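PDB 6DJ8: beta sliding clamp from Borrelia burgdorferi, which probably encircles DNA as a ring-shaped head-to-tail homodimer and tethers DNA polymerases and other proteins to it, conferring processivity. Local coordinates for residues L34-N37 and M38-W42. Residues are numbered along the deposited sequence; the frame is centred on the assembly and turned at random.
Sequences LNRN and MNDIW
R36 offers D40 the face of its guanidinium rather than its N-H edge: carboxylate oxygen D40 OD2 sits over that face, with the two planes 46° apart. The pair is a salt bridge, R36 NH2 to D40 OD2 at 2.6 Å, but OD2 is modelled too near the group, so its exact position is doubtful. The arginine chain bends at chi3 and its guanidinium lies by D40, while the terminal methyl L34 CD1 lies at the guanidinium edge, in its plane. D40 extends back toward the preceding residues with CG anti to the backbone N (chi1 -178°). Its two oxygens do separate work. OD1 accepts the backbone N-H of W42, D40 OD1 to W42 N being 3.0 Å; the donor stands well above the carboxylate plane. OD2 is also hydrogen-bonded to S43 OG, and that hydroxyl in turn bonds R36 N; if OD2 is placed correctly, the buried carboxylate and the S43 hydroxyl tie the two limbs of the loop together.

N37 is the first residue of the reversal that ends at D40. Its carbonyl oxygen N37 O takes the N-H of D40 N at 2.8 Å, closing a type I beta turn. Its side chain folds over the same turn: N37 OD1 accepts from N39 N, with the donor 56° out of the amide plane, but the pair is modelled at 2.5 Å, shorter than such a bond should be, so its length is doubtful. N37 ND2 meanwhile rests against D40 CB at 3.4 Å. M38 points outward from the turn, packing on T322 of the second subunit, and the W42 ring meets Y140. Together these bonds describe a type I beta turn followed by an Asx turn at D40, which leads the loop after helix 19-29 through a 3-10 segment into strand 44-50 of the clamp's N-terminal domain.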
# COMPACT_ATOMS: atom_id res chain seq x y z
N LEU A 34 -7.58 -18.17 -5.61
CA LEU A 34 -6.26 -17.81 -6.12
C LEU A 34 -6.35 -17.56 -7.62
O LEU A 34 -6.58 -18.50 -8.39
CB LEU A 34 -5.25 -18.91 -5.80
CG LEU A 34 -5.78 -20.35 -5.87
CD1 LEU A 34 -4.79 -21.27 -6.56
CD2 LEU A 34 -6.14 -20.91 -4.47
N ASN A 35 -6.16 -16.31 -8.04
CA ASN A 35 -6.41 -15.88 -9.42
C ASN A 35 -5.16 -16.09 -10.26
O ASN A 35 -4.33 -15.20 -10.43
CB ASN A 35 -6.85 -14.42 -9.44
CG ASN A 35 -6.95 -13.85 -10.85
OD1 ASN A 35 -7.39 -14.54 -11.79
ND2 ASN A 35 -6.52 -12.60 -11.02
N ARG A 36 -5.04 -17.29 -10.83
CA ARG A 36 -3.91 -17.58 -11.69
C ARG A 36 -4.09 -16.95 -13.07
O ARG A 36 -3.50 -15.91 -13.36
CB ARG A 36 -3.69 -19.09 -11.83
CG ARG A 36 -3.11 -19.73 -10.58
CD ARG A 36 -2.42 -21.05 -10.88
NE ARG A 36 -3.30 -22.04 -11.50
CZ ARG A 36 -4.30 -22.65 -10.86
NH1 ARG A 36 -4.56 -22.36 -9.59
NH2 ARG A 36 -5.05 -23.54 -11.50
N ASN A 37 -4.92 -17.57 -13.91
CA ASN A 37 -5.01 -17.20 -15.31
C ASN A 37 -6.47 -17.23 -15.74
O ASN A 37 -7.28 -18.01 -15.22
CB ASN A 37 -4.12 -18.09 -16.19
CG ASN A 37 -4.91 -19.04 -17.06
OD1 ASN A 37 -5.43 -18.65 -18.11
ND2 ASN A 37 -4.98 -20.30 -16.65
N MET A 38 -6.81 -16.33 -16.66
CA MET A 38 -8.18 -16.15 -17.12
C MET A 38 -8.78 -17.42 -17.73
O MET A 38 -10.00 -17.58 -17.71
CB MET A 38 -8.18 -15.00 -18.13
CG MET A 38 -9.40 -14.82 -18.97
SD MET A 38 -9.06 -13.49 -20.14
CE MET A 38 -10.66 -13.26 -20.86
N ASN A 39 -7.95 -18.33 -18.23
CA ASN A 39 -8.43 -19.61 -18.75
C ASN A 39 -8.62 -20.67 -17.69
O ASN A 39 -9.04 -21.78 -18.02
CB ASN A 39 -7.50 -20.16 -19.83
CG ASN A 39 -7.65 -19.43 -21.14
OD1 ASN A 39 -8.68 -18.83 -21.41
ND2 ASN A 39 -6.62 -19.50 -21.98
N ASP A 40 -8.33 -20.36 -16.43
CA ASP A 40 -8.37 -21.36 -15.36
C ASP A 40 -9.75 -21.42 -14.72
O ASP A 40 -10.20 -20.44 -14.11
CB ASP A 40 -7.33 -21.00 -14.30
CG ASP A 40 -7.28 -22.00 -13.19
OD1 ASP A 40 -7.86 -23.10 -13.34
OD2 ASP A 40 -6.69 -21.66 -12.14
N ILE A 41 -10.39 -22.59 -14.78
CA ILE A 41 -11.72 -22.71 -14.20
C ILE A 41 -11.69 -22.53 -12.69
O ILE A 41 -12.71 -22.17 -12.10
CB ILE A 41 -12.39 -24.05 -14.56
CG1 ILE A 41 -11.62 -25.22 -13.97
CG2 ILE A 41 -12.55 -24.21 -16.07
CD1 ILE A 41 -12.43 -26.49 -13.97
N TRP A 42 -10.54 -22.79 -12.05
CA TRP A 42 -10.43 -22.58 -10.61
C TRP A 42 -10.11 -21.14 -10.26
O TRP A 42 -9.99 -20.80 -9.07
CB TRP A 42 -9.37 -23.53 -10.04
CG TRP A 42 -9.68 -24.93 -10.42
CD1 TRP A 42 -8.95 -25.73 -11.25
CD2 TRP A 42 -10.83 -25.70 -10.04
NE1 TRP A 42 -9.57 -26.96 -11.40
CE2 TRP A 42 -10.73 -26.96 -10.66
CE3 TRP A 42 -11.94 -25.44 -9.21
CZ2 TRP A 42 -11.68 -27.95 -10.49
CZ3 TRP A 42 -12.89 -26.42 -9.05
CH2 TRP A 42 -12.75 -27.67 -9.69